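Local coordinates for malate oxidoreductase (Thermotoga maritima, PDB 1VL6), which probably catalyses the NAD-dependent oxidative decarboxylation of malate to pyruvate and carbon dioxide, as malic enzymes do, at residues K123-V128 / L152-E157; N160-H165 / K335-K340; D166-T171 / G204-K209; E230-T235 / R252-L257; I356-E361 / H377-T382. All blocks are in the same frame, centred on the assembly; numbering follows the deposited sequence.

Interaction 1 (K123-V128 / L152-E157); sequences KIISIV and LQRLSE
I125 meets R154 and L155 with different branches of its side chain. Its CG1 lies anti to the carbonyl carbon (chi1 -71°), which sends the CD1 methyl out over one face of the R154 guanidinium, near the rim of that group and 3.8 Å from NH1. The two side chains cross at about a right angle. R154 CB and CG lie on the same methyl, and the bends of the arginine at chi2 and chi3 then bring the guanidinium back over it, while the charged end is held by salt bridges to E122 and E158. I125 CG2 turns instead to L155, whose CD2 it meets at 3.8 Å; the same CD2 also approaches the I125 backbone O at 3.5 Å. One turn further on, V128 CG1 packs on the other leucine methyl, CD1, at 4.0 Å, again nearly at right angles. L155 thus touches I125 and V128, one turn apart, with its two methyls, and L140 and V163 of the neighbouring sheet lie against it too. The segment axes come within 10.1 Å at -25°, nearly parallel: two helices packed side by side next to the parallel sheet of the malic enzyme N-terminal domain, an alpha/beta arrangement.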
# COMPACT_ATOMS: atom_id res chain seq x y z
N LYS A 123 -35.92 5.75 -6.50
CA LYS A 123 -34.81 5.60 -7.42
C LYS A 123 -33.50 5.27 -6.74
O LYS A 123 -32.79 4.34 -7.16
CB LYS A 123 -34.74 6.84 -8.29
CG LYS A 123 -35.96 6.88 -9.22
CD LYS A 123 -35.87 7.94 -10.28
CE LYS A 123 -37.23 8.16 -10.93
NZ LYS A 123 -37.17 9.23 -11.95
N ILE A 124 -33.21 5.97 -5.63
CA ILE A 124 -32.04 5.63 -4.81
C ILE A 124 -32.16 4.16 -4.41
O ILE A 124 -31.21 3.38 -4.54
CB ILE A 124 -31.99 6.53 -3.51
CG1 ILE A 124 -31.54 7.95 -3.81
CG2 ILE A 124 -31.06 5.93 -2.40
CD1 ILE A 124 -32.01 8.91 -2.80
N ILE A 125 -33.34 3.77 -3.93
CA ILE A 125 -33.52 2.38 -3.45
C ILE A 125 -33.14 1.38 -4.55
O ILE A 125 -32.36 0.45 -4.33
CB ILE A 125 -34.98 2.14 -2.96
CG1 ILE A 125 -35.21 2.89 -1.68
CG2 ILE A 125 -35.24 0.67 -2.70
CD1 ILE A 125 -36.63 2.89 -1.25
N SER A 126 -33.67 1.58 -5.74
CA SER A 126 -33.39 0.61 -6.77
C SER A 126 -31.95 0.66 -7.23
O SER A 126 -31.43 -0.36 -7.67
CB SER A 126 -34.34 0.72 -7.97
OG SER A 126 -34.47 2.04 -8.42
N ILE A 127 -31.30 1.83 -7.17
CA ILE A 127 -29.89 1.90 -7.54
C ILE A 127 -29.07 1.09 -6.54
O ILE A 127 -28.23 0.29 -6.87
CB ILE A 127 -29.37 3.37 -7.64
CG1 ILE A 127 -30.01 4.12 -8.79
CG2 ILE A 127 -27.85 3.39 -7.89
CD1 ILE A 127 -29.92 5.61 -8.61
N VAL A 128 -29.32 1.29 -5.27
CA VAL A 128 -28.47 0.63 -4.32
C VAL A 128 -28.70 -0.89 -4.34
O VAL A 128 -27.75 -1.66 -4.21
CB VAL A 128 -28.70 1.22 -2.98
CG1 VAL A 128 -27.88 0.50 -1.92
CG2 VAL A 128 -28.40 2.72 -3.06
N LEU A 152 -33.59 3.40 4.44
CA LEU A 152 -32.96 2.40 5.30
C LEU A 152 -33.81 1.15 5.45
O LEU A 152 -33.33 0.06 5.33
CB LEU A 152 -32.65 2.97 6.67
CG LEU A 152 -31.99 1.99 7.64
CD1 LEU A 152 -30.67 1.56 7.02
CD2 LEU A 152 -31.78 2.65 9.00
N GLN A 153 -35.08 1.32 5.76
CA GLN A 153 -35.94 0.22 6.07
C GLN A 153 -36.06 -0.69 4.86
O GLN A 153 -35.94 -1.91 4.99
CB GLN A 153 -37.29 0.73 6.51
CG GLN A 153 -38.26 -0.38 6.97
CD GLN A 153 -39.65 -0.21 6.35
OE1 GLN A 153 -39.86 -0.47 5.13
NE2 GLN A 153 -40.60 0.24 7.18
N ARG A 154 -36.29 -0.10 3.70
CA ARG A 154 -36.51 -0.90 2.50
C ARG A 154 -35.26 -1.69 2.14
O ARG A 154 -35.34 -2.87 1.83
CB ARG A 154 -36.95 -0.04 1.33
CG ARG A 154 -38.31 0.59 1.47
CD ARG A 154 -39.47 -0.22 0.95
NE ARG A 154 -39.26 -0.55 -0.45
CZ ARG A 154 -39.56 0.26 -1.47
NH1 ARG A 154 -40.11 1.45 -1.28
NH2 ARG A 154 -39.28 -0.12 -2.70
N LEU A 155 -34.12 -1.03 2.16
CA LEU A 155 -32.90 -1.67 1.73
C LEU A 155 -32.52 -2.76 2.71
O LEU A 155 -32.09 -3.86 2.30
CB LEU A 155 -31.76 -0.64 1.58
CG LEU A 155 -32.00 0.38 0.46
CD1 LEU A 155 -30.95 1.48 0.47
CD2 LEU A 155 -32.04 -0.26 -0.91
N SER A 156 -32.64 -2.49 4.00
CA SER A 156 -32.26 -3.53 4.96
C SER A 156 -33.23 -4.69 4.86
O SER A 156 -32.80 -5.84 5.00
CB SER A 156 -32.11 -3.02 6.39
OG SER A 156 -32.98 -1.93 6.62
N GLU A 157 -34.51 -4.42 4.57
CA GLU A 157 -35.49 -5.50 4.40
C GLU A 157 -35.23 -6.31 3.13
O GLU A 157 -35.38 -7.54 3.14
CB GLU A 157 -36.90 -4.94 4.27
CG GLU A 157 -37.76 -4.93 5.52
CD GLU A 157 -39.01 -3.98 5.44
OE1 GLU A 157 -39.46 -3.58 4.29
OE2 GLU A 157 -39.52 -3.61 6.55

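Interaction 2 (N160-H165 / K335-K340); sequences NIPVFH and KGAVEK
P162 and A337 form the heart of this contact, and the interactions across it are of two kinds. The first is apolar side-chain packing. P162 CB sits 3.7 Å from A337 CB, a methyl short enough to let the backbones approach, with the two CA atoms 6.2 Å apart. The next atom of the proline ring, CG, reaches on to V338 CG2 at 4.0 Å. That valine methyl lies anti to its own carbonyl carbon, which leaves it on the side where the ring arrives. The second kind is contact with the helix backbone: P162 CG rests 3.7 Å from A337 O and 3.9 Å from V338 N, so the ring lies against the peptide link between the two residues. Beyond this pairing, I344 touches both P162 and A337, while F164 packs on F330, I333 and M334 of the same helix 330-340. The backbone of P162 is paired with I138, which ties the proline to inner strand 137-140. With carbon on the proline side throughout, and methyls and a peptide group on the helix side, the chemistry implies a contact that depends on shape and on exclusion of water, joining the residue that leads into edge strand 163-165 to helix 330-340.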
# COMPACT_ATOMS: atom_id res chain seq x y z
N ASN A 160 -29.55 -8.54 1.00
CA ASN A 160 -28.99 -9.64 1.76
C ASN A 160 -27.57 -9.39 2.12
O ASN A 160 -26.81 -10.31 2.26
CB ASN A 160 -29.04 -10.91 0.94
CG ASN A 160 -30.40 -11.51 0.93
OD1 ASN A 160 -31.07 -11.54 -0.10
ND2 ASN A 160 -30.86 -11.95 2.09
N ILE A 161 -27.20 -8.13 2.17
CA ILE A 161 -26.00 -7.70 2.79
C ILE A 161 -26.45 -6.64 3.77
O ILE A 161 -27.51 -6.08 3.58
CB ILE A 161 -25.01 -7.10 1.78
CG1 ILE A 161 -25.64 -5.97 0.94
CG2 ILE A 161 -24.50 -8.14 0.93
CD1 ILE A 161 -24.62 -5.21 0.02
N PRO A 162 -25.71 -6.42 4.84
CA PRO A 162 -26.14 -5.48 5.85
C PRO A 162 -26.17 -4.07 5.27
O PRO A 162 -25.38 -3.75 4.36
CB PRO A 162 -25.06 -5.60 6.96
CG PRO A 162 -23.85 -6.12 6.26
CD PRO A 162 -24.44 -7.06 5.21
N VAL A 163 -27.11 -3.27 5.76
CA VAL A 163 -27.22 -1.88 5.41
C VAL A 163 -27.33 -1.11 6.69
O VAL A 163 -28.15 -1.42 7.53
CB VAL A 163 -28.48 -1.63 4.63
CG1 VAL A 163 -28.56 -0.18 4.17
CG2 VAL A 163 -28.63 -2.62 3.46
N PHE A 164 -26.48 -0.09 6.81
CA PHE A 164 -26.32 0.69 8.02
C PHE A 164 -26.34 2.15 7.59
O PHE A 164 -25.68 2.48 6.60
CB PHE A 164 -24.96 0.36 8.59
CG PHE A 164 -24.61 1.09 9.87
CD1 PHE A 164 -25.25 0.77 11.07
CD2 PHE A 164 -23.60 2.02 9.90
CE1 PHE A 164 -24.90 1.42 12.25
CE2 PHE A 164 -23.23 2.68 11.08
CZ PHE A 164 -23.89 2.37 12.26
N HIS A 165 -27.08 3.01 8.30
CA HIS A 165 -27.00 4.48 8.12
C HIS A 165 -26.51 5.16 9.39
O HIS A 165 -27.23 5.19 10.40
CB HIS A 165 -28.36 5.04 7.71
CG HIS A 165 -28.37 6.50 7.44
ND1 HIS A 165 -29.53 7.24 7.44
CD2 HIS A 165 -27.37 7.37 7.16
CE1 HIS A 165 -29.25 8.50 7.16
NE2 HIS A 165 -27.94 8.61 6.99
N LYS A 335 -17.91 -4.01 10.50
CA LYS A 335 -17.05 -5.12 10.37
C LYS A 335 -17.76 -6.38 10.86
O LYS A 335 -17.67 -7.44 10.28
CB LYS A 335 -15.78 -4.87 11.15
CG LYS A 335 -14.67 -5.88 10.80
CD LYS A 335 -13.46 -5.53 11.65
CE LYS A 335 -12.25 -6.45 11.34
NZ LYS A 335 -11.64 -6.80 12.62
N GLY A 336 -18.46 -6.28 11.96
CA GLY A 336 -19.14 -7.45 12.48
C GLY A 336 -20.21 -7.91 11.55
O GLY A 336 -20.27 -9.10 11.19
N ALA A 337 -21.00 -6.95 11.10
CA ALA A 337 -22.15 -7.24 10.25
C ALA A 337 -21.75 -7.84 8.92
O ALA A 337 -22.39 -8.77 8.40
CB ALA A 337 -22.93 -5.96 10.02
N VAL A 338 -20.71 -7.30 8.33
CA VAL A 338 -20.30 -7.77 7.01
C VAL A 338 -19.76 -9.18 7.07
O VAL A 338 -19.98 -9.95 6.15
CB VAL A 338 -19.27 -6.82 6.40
CG1 VAL A 338 -18.57 -7.47 5.23
CG2 VAL A 338 -19.94 -5.55 6.00
N GLU A 339 -19.09 -9.51 8.17
CA GLU A 339 -18.57 -10.86 8.38
C GLU A 339 -19.68 -11.87 8.64
O GLU A 339 -19.64 -12.98 8.14
CB GLU A 339 -17.60 -10.81 9.54
CG GLU A 339 -16.69 -11.99 9.68
CD GLU A 339 -15.71 -11.73 10.81
OE1 GLU A 339 -14.81 -10.84 10.64
OE2 GLU A 339 -15.89 -12.37 11.87
N LYS A 340 -20.68 -11.47 9.43
CA LYS A 340 -21.86 -12.28 9.70
C LYS A 340 -22.68 -12.43 8.42
O LYS A 340 -23.46 -13.37 8.26
CB LYS A 340 -22.72 -11.54 10.73
CG LYS A 340 -23.40 -12.38 11.80
CD LYS A 340 -24.07 -11.44 12.86
CE LYS A 340 -24.36 -12.13 14.16
NZ LYS A 340 -25.56 -13.07 14.05

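Interaction 3 (D166-T171 / G204-K209); sequences DDQQGT and GYNIVK
Q168 and N206 meet through their side-chain amides, and theirs is the hydrogen bond that joins the two helices here. N206 ND2 donates to Q168 OE1 at 3.1 Å, with a nearly straight N-H...O angle of 164°. The donor lies in the carbonyl plane of the glutamine, on a lone pair, and the acceptor stays close to the amide plane of N206, although the two amide planes are turned 49° apart. Beside this bond the chains are also in touch, with N206 CB against Q168 O. A looser apolar contact follows one turn along, where T171 CG2 faces I207 CD1 at 4.2 Å.

The second shell fixes both amides. Q168, extended beyond CG, gives its NE2 to C148 O and H165 ND1, consistent with OE1 being the end that faces N206. N206 ND2 in turn also donates to A202 O, one turn back on its own helix, and lies at the edge of the Y205 ring, in its plane. Y205 OH is itself held by K209 NZ at 2.7 Å and by E243. On the other helix, T171 OG1 pairs with N326.

Helix 202-214 follows strand 194-198, and G204 belongs to a GxGxxG sequence, consistent with the dinucleotide-binding turn of a Rossmann fold, against which helix 166-186 packs.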
# COMPACT_ATOMS: atom_id res chain seq x y z
N ASP A 166 -25.28 5.67 9.37
CA ASP A 166 -24.69 6.31 10.54
C ASP A 166 -25.57 7.21 11.34
O ASP A 166 -25.71 7.05 12.53
CB ASP A 166 -23.55 7.22 10.15
CG ASP A 166 -22.31 6.51 10.04
OD1 ASP A 166 -22.04 5.91 8.98
OD2 ASP A 166 -21.58 6.48 11.06
N ASP A 167 -26.06 8.24 10.66
CA ASP A 167 -26.74 9.33 11.34
C ASP A 167 -27.96 8.86 12.08
O ASP A 167 -28.39 9.50 13.02
CB ASP A 167 -27.15 10.39 10.31
CG ASP A 167 -25.93 11.00 9.61
OD1 ASP A 167 -25.30 11.79 10.39
OD2 ASP A 167 -25.50 10.68 8.42
N GLN A 168 -28.50 7.73 11.66
CA GLN A 168 -29.60 7.10 12.34
C GLN A 168 -29.08 6.14 13.38
O GLN A 168 -29.29 6.37 14.57
CB GLN A 168 -30.48 6.34 11.32
CG GLN A 168 -31.22 7.21 10.28
CD GLN A 168 -32.34 6.44 9.57
OE1 GLN A 168 -33.24 5.92 10.22
NE2 GLN A 168 -32.29 6.39 8.24
N GLN A 169 -28.44 5.06 12.93
CA GLN A 169 -28.15 3.90 13.82
C GLN A 169 -26.88 4.10 14.64
O GLN A 169 -26.81 3.73 15.81
CB GLN A 169 -28.10 2.55 13.03
CG GLN A 169 -29.42 2.27 12.27
CD GLN A 169 -29.30 1.27 11.15
OE1 GLN A 169 -28.52 1.48 10.23
NE2 GLN A 169 -30.02 0.15 11.25
N GLY A 170 -25.88 4.70 14.03
CA GLY A 170 -24.64 5.01 14.72
C GLY A 170 -24.84 6.04 15.80
O GLY A 170 -24.44 5.84 16.95
N THR A 171 -25.48 7.14 15.47
CA THR A 171 -25.71 8.16 16.46
C THR A 171 -26.51 7.61 17.58
O THR A 171 -26.24 7.91 18.73
CB THR A 171 -26.48 9.30 15.90
OG1 THR A 171 -25.80 9.84 14.78
CG2 THR A 171 -26.54 10.47 16.92
N GLY A 204 -32.62 11.96 15.90
CA GLY A 204 -33.58 12.12 17.00
C GLY A 204 -34.63 11.01 17.08
O GLY A 204 -34.87 10.42 18.13
N TYR A 205 -35.23 10.74 15.94
CA TYR A 205 -36.17 9.65 15.76
C TYR A 205 -35.61 8.34 16.34
O TYR A 205 -36.30 7.63 17.10
CB TYR A 205 -36.44 9.49 14.25
CG TYR A 205 -37.39 8.39 13.86
CD1 TYR A 205 -38.76 8.59 13.91
CD2 TYR A 205 -36.92 7.17 13.44
CE1 TYR A 205 -39.64 7.61 13.58
CE2 TYR A 205 -37.81 6.16 13.07
CZ TYR A 205 -39.16 6.39 13.15
OH TYR A 205 -40.04 5.43 12.80
N ASN A 206 -34.36 8.02 15.98
CA ASN A 206 -33.80 6.75 16.40
C ASN A 206 -33.39 6.77 17.86
O ASN A 206 -33.53 5.73 18.57
CB ASN A 206 -32.63 6.36 15.54
CG ASN A 206 -33.06 5.87 14.19
OD1 ASN A 206 -33.30 4.69 14.02
ND2 ASN A 206 -33.09 6.75 13.19
N ILE A 207 -32.89 7.92 18.31
CA ILE A 207 -32.52 8.08 19.73
C ILE A 207 -33.76 7.84 20.60
O ILE A 207 -33.72 7.13 21.62
CB ILE A 207 -31.95 9.48 20.00
CG1 ILE A 207 -30.52 9.58 19.45
CG2 ILE A 207 -31.93 9.76 21.48
CD1 ILE A 207 -30.09 11.02 19.13
N VAL A 208 -34.88 8.40 20.19
CA VAL A 208 -36.11 8.19 20.95
C VAL A 208 -36.42 6.71 21.07
O VAL A 208 -36.68 6.20 22.14
CB VAL A 208 -37.28 8.90 20.28
CG1 VAL A 208 -38.64 8.51 20.94
CG2 VAL A 208 -37.05 10.40 20.32
N LYS A 209 -36.39 6.01 19.95
CA LYS A 209 -36.72 4.59 19.94
C LYS A 209 -35.73 3.72 20.75
O LYS A 209 -36.14 2.78 21.40
CB LYS A 209 -36.83 4.07 18.49
CG LYS A 209 -38.12 4.44 17.82
CD LYS A 209 -38.19 3.87 16.45
CE LYS A 209 -39.54 4.06 15.81
NZ LYS A 209 -39.49 3.41 14.50

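Interaction 4 (E230-T235 / R252-L257); sequences ENDPET and RLSGDL
D232 and S254 make the closer part of a contact that is otherwise sparse. The serine hydroxyl, OG, donates to D232 OD2 at 3.4 Å, a weak hydrogen bond. S254 OG lies anti to its backbone N (chi1 154°), which directs it across to the carboxylate, and its CB follows at 3.7 Å from D232 OD2. Behind the carboxylate the aspartate's backbone O is bonded within its own segment: D232 O accepts from T235 N at 3.0 Å, which closes the short 3-10 turn 233-235 onto the aspartate. The T235 hydroxyl, OG1, also turns to this oxygen, though at a doubtfully short distance, and has N229 N as a further partner.

The solvent side is looser. There R252 swings its guanidinium toward N231, the two side chains crossing at about a right angle, yet the groups only graze each other at the exposed rim. Around this pair, E230 forms a salt bridge with R246, and N229 bonds to L253 O, so residues on both loops have firmer ties beyond the pair. D256 caps the helix that starts next, its OD1 receiving T259 N. The arrangement is that of two surface loops flanking helix 239-246, meeting at the rim of the mixed sheet in the NAD-binding domain of a malic enzyme.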
# COMPACT_ATOMS: atom_id res chain seq x y z
N GLU A 230 -49.76 14.36 19.71
CA GLU A 230 -50.90 14.18 18.75
C GLU A 230 -52.00 15.23 18.85
O GLU A 230 -52.56 15.63 17.82
CB GLU A 230 -51.66 12.85 18.88
CG GLU A 230 -51.27 11.82 17.86
CD GLU A 230 -52.43 10.98 17.39
OE1 GLU A 230 -53.13 11.39 16.46
OE2 GLU A 230 -52.60 9.89 17.93
N ASN A 231 -52.33 15.65 20.08
CA ASN A 231 -53.41 16.65 20.31
C ASN A 231 -53.11 18.05 19.78
O ASN A 231 -54.04 18.85 19.66
CB ASN A 231 -53.70 16.92 21.81
CG ASN A 231 -54.14 15.69 22.57
OD1 ASN A 231 -53.47 15.29 23.54
ND2 ASN A 231 -55.26 15.08 22.16
N ASP A 232 -51.83 18.41 19.58
CA ASP A 232 -51.50 19.72 18.92
C ASP A 232 -50.86 19.36 17.57
O ASP A 232 -49.64 19.12 17.51
CB ASP A 232 -50.54 20.66 19.70
CG ASP A 232 -50.57 20.47 21.20
OD1 ASP A 232 -51.64 20.73 21.82
OD2 ASP A 232 -49.56 20.09 21.85
N PRO A 233 -51.67 19.33 16.50
CA PRO A 233 -51.26 18.69 15.24
C PRO A 233 -50.16 19.50 14.52
O PRO A 233 -49.36 18.96 13.73
CB PRO A 233 -52.53 18.72 14.41
CG PRO A 233 -53.30 19.97 14.94
CD PRO A 233 -52.98 20.01 16.40
N GLU A 234 -50.14 20.80 14.82
CA GLU A 234 -49.04 21.69 14.42
C GLU A 234 -47.69 21.02 14.63
O GLU A 234 -46.78 21.16 13.82
CB GLU A 234 -49.03 22.99 15.26
CG GLU A 234 -50.34 23.77 15.32
CD GLU A 234 -50.79 24.34 13.97
OE1 GLU A 234 -49.96 24.36 13.01
OE2 GLU A 234 -51.98 24.78 13.86
N THR A 235 -47.56 20.30 15.74
CA THR A 235 -46.27 19.73 16.16
C THR A 235 -45.79 18.56 15.33
O THR A 235 -44.67 18.09 15.55
CB THR A 235 -46.34 19.27 17.67
OG1 THR A 235 -47.32 18.23 17.85
CG2 THR A 235 -46.84 20.40 18.58
N ARG A 252 -48.32 13.79 28.87
CA ARG A 252 -49.13 14.57 27.92
C ARG A 252 -48.86 16.08 28.05
O ARG A 252 -49.75 16.88 27.99
CB ARG A 252 -50.61 14.22 28.07
CG ARG A 252 -50.80 12.74 28.30
CD ARG A 252 -52.24 12.29 28.25
NE ARG A 252 -52.52 11.77 26.92
CZ ARG A 252 -53.62 12.01 26.22
NH1 ARG A 252 -54.58 12.78 26.71
NH2 ARG A 252 -53.74 11.48 25.01
N LEU A 253 -47.60 16.41 28.22
CA LEU A 253 -47.11 17.78 28.17
C LEU A 253 -47.26 18.48 26.82
O LEU A 253 -47.20 17.83 25.76
CB LEU A 253 -45.61 17.77 28.46
CG LEU A 253 -45.23 17.33 29.88
CD1 LEU A 253 -43.74 17.33 29.99
CD2 LEU A 253 -45.86 18.27 30.90
N SER A 254 -47.36 19.81 26.88
CA SER A 254 -47.55 20.62 25.69
C SER A 254 -46.92 22.02 25.82
O SER A 254 -47.15 22.68 26.81
CB SER A 254 -49.04 20.72 25.44
OG SER A 254 -49.37 21.88 24.73
N GLY A 255 -46.17 22.47 24.81
CA GLY A 255 -45.46 23.75 24.85
C GLY A 255 -44.08 23.64 24.23
O GLY A 255 -43.78 22.70 23.50
N ASP A 256 -43.22 24.61 24.55
CA ASP A 256 -41.91 24.75 23.88
C ASP A 256 -40.83 23.96 24.61
O ASP A 256 -41.09 23.31 25.61
CB ASP A 256 -41.52 26.26 23.74
CG ASP A 256 -41.54 27.01 25.08
OD1 ASP A 256 -41.41 26.31 26.12
OD2 ASP A 256 -41.70 28.27 25.19
N LEU A 257 -39.61 24.00 24.10
CA LEU A 257 -38.48 23.32 24.74
C LEU A 257 -38.32 23.69 26.21
O LEU A 257 -38.01 22.87 27.06
CB LEU A 257 -37.20 23.63 23.98
CG LEU A 257 -35.89 22.99 24.47
CD1 LEU A 257 -35.91 21.49 24.42
CD2 LEU A 257 -34.71 23.49 23.65

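Interaction 5 (I356-E361 / H377-T382); sequences IARSCE and HLNVYT
N379 holds its CG anti to the carbonyl carbon (chi1 -67°), and S359 holds OG in the same relation to its own carbonyl carbon, which brings N379 ND2 to S359 OG in a helix-packing contact of the NAD-binding domain. The C-terminal part of helix 346-358 and the residues after it pack on helix 374-386. The apolar portion is small: I356 CG1 lies 3.6 Å from V380 CG2, the two side chains crossing at a slant, and V376 of helix 374-386 and V173 and A177 of helix 166-186 also touch I356. At the exposed outer edge the R358 chain runs extended from CG to NE, then turns at its last torsion, bringing NH2 to 3.5 Å from N379 CG. Guanidinium and amide are inclined to each other by 38°. K375 of the fourth subunit packs on N379, which puts this asparagine close to a subunit interface. S359 OG is shared, since it also bonds to A355 O, four residues back. Toward the asparagine it acts as acceptor: N379 ND2 donates to S359 OG at 2.9 Å and 173°, with the oxygen almost exactly in the amide plane.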
# COMPACT_ATOMS: atom_id res chain seq x y z
N ILE A 356 -19.74 -0.36 23.91
CA ILE A 356 -19.15 1.00 24.05
C ILE A 356 -19.20 1.47 25.53
O ILE A 356 -18.23 1.93 26.09
CB ILE A 356 -19.84 1.98 23.13
CG1 ILE A 356 -19.47 1.65 21.68
CG2 ILE A 356 -19.48 3.39 23.46
CD1 ILE A 356 -20.42 2.27 20.72
N ALA A 357 -20.34 1.25 26.18
CA ALA A 357 -20.49 1.71 27.56
C ALA A 357 -19.49 1.04 28.47
O ALA A 357 -18.97 1.66 29.38
CB ALA A 357 -21.89 1.50 28.08
N ARG A 358 -19.23 -0.24 28.26
CA ARG A 358 -18.39 -0.95 29.21
C ARG A 358 -16.93 -0.69 28.81
O ARG A 358 -16.01 -1.13 29.49
CB ARG A 358 -18.72 -2.45 29.31
CG ARG A 358 -18.15 -3.27 28.18
CD ARG A 358 -18.53 -4.75 28.17
NE ARG A 358 -18.05 -5.35 26.91
CZ ARG A 358 -16.78 -5.70 26.68
NH1 ARG A 358 -15.86 -5.52 27.63
NH2 ARG A 358 -16.42 -6.22 25.50
N SER A 359 -16.71 0.02 27.72
CA SER A 359 -15.33 0.16 27.28
C SER A 359 -14.60 1.26 28.06
O SER A 359 -13.52 1.65 27.68
CB SER A 359 -15.27 0.32 25.75
OG SER A 359 -15.49 -0.95 25.10
N CYS A 360 -15.19 1.76 29.15
CA CYS A 360 -14.47 2.65 30.03
C CYS A 360 -15.07 2.60 31.38
O CYS A 360 -16.14 2.05 31.53
CB CYS A 360 -14.55 4.07 29.51
SG CYS A 360 -16.18 4.87 29.64
N GLU A 361 -14.36 3.16 32.37
CA GLU A 361 -14.94 3.42 33.69
C GLU A 361 -15.49 4.88 33.71
O GLU A 361 -14.76 5.88 33.64
CB GLU A 361 -13.91 3.10 34.77
CG GLU A 361 -14.50 2.94 36.18
CD GLU A 361 -15.63 1.91 36.26
OE1 GLU A 361 -15.36 0.73 35.86
OE2 GLU A 361 -16.77 2.26 36.69
N HIS A 377 -13.12 -0.42 19.35
CA HIS A 377 -13.46 -0.96 18.05
C HIS A 377 -13.38 -2.47 18.05
O HIS A 377 -14.20 -3.13 17.45
CB HIS A 377 -12.55 -0.37 16.99
CG HIS A 377 -12.63 1.11 16.96
ND1 HIS A 377 -13.79 1.77 16.68
CD2 HIS A 377 -11.70 2.05 17.24
CE1 HIS A 377 -13.58 3.07 16.76
NE2 HIS A 377 -12.32 3.27 17.10
N LEU A 378 -12.41 -3.02 18.74
CA LEU A 378 -12.40 -4.45 18.96
C LEU A 378 -13.62 -4.96 19.74
O LEU A 378 -14.22 -5.99 19.36
CB LEU A 378 -11.18 -4.86 19.74
CG LEU A 378 -9.86 -4.64 19.04
CD1 LEU A 378 -8.71 -5.06 19.96
CD2 LEU A 378 -9.79 -5.42 17.73
N ASN A 379 -13.98 -4.27 20.80
CA ASN A 379 -15.11 -4.71 21.60
C ASN A 379 -16.43 -4.62 20.86
O ASN A 379 -17.23 -5.51 20.95
CB ASN A 379 -15.21 -3.95 22.90
CG ASN A 379 -14.05 -4.23 23.84
OD1 ASN A 379 -13.32 -5.22 23.74
ND2 ASN A 379 -13.85 -3.31 24.75
N VAL A 380 -16.62 -3.57 20.10
CA VAL A 380 -17.85 -3.43 19.33
C VAL A 380 -17.91 -4.52 18.25
O VAL A 380 -18.91 -5.19 18.07
CB VAL A 380 -17.90 -2.03 18.68
CG1 VAL A 380 -19.04 -1.96 17.70
CG2 VAL A 380 -18.01 -0.96 19.74
N TYR A 381 -16.82 -4.69 17.53
CA TYR A 381 -16.74 -5.76 16.55
C TYR A 381 -17.09 -7.09 17.18
O TYR A 381 -17.88 -7.82 16.63
CB TYR A 381 -15.34 -5.85 15.93
CG TYR A 381 -15.11 -7.15 15.22
CD1 TYR A 381 -15.72 -7.43 14.03
CD2 TYR A 381 -14.25 -8.10 15.74
CE1 TYR A 381 -15.48 -8.63 13.34
CE2 TYR A 381 -13.99 -9.29 15.08
CZ TYR A 381 -14.62 -9.56 13.89
OH TYR A 381 -14.39 -10.78 13.27
N THR A 382 -16.47 -7.43 18.30
CA THR A 382 -16.74 -8.72 18.94
C THR A 382 -18.22 -8.83 19.34
O THR A 382 -18.88 -9.84 19.16
CB THR A 382 -15.94 -8.89 20.21
OG1 THR A 382 -14.54 -8.99 19.93
CG2 THR A 382 -16.28 -10.22 20.83

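The five contacts trace the chain from one domain into the next. Interaction 1 closes first, within the N-terminal domain; it touches interaction 2 through L152, L155 and S156, and interaction 3 through L152 alone. Interactions 2 and 3 meet where F164 packs on Q169 and G170. These three form one connected run, in which strand 163-165 and helix 166-186 link the two domains. Interaction 2 spans the longest loop, with interactions 3 and 4 nested inside it. Interaction 5 comes last and meets interaction 2 where E339 and Y381 form a probable hydrogen bond. Interaction 4 stands apart, its centre about 38 Å from those of interactions 2 and 5, at the far margin of the NAD-binding domain.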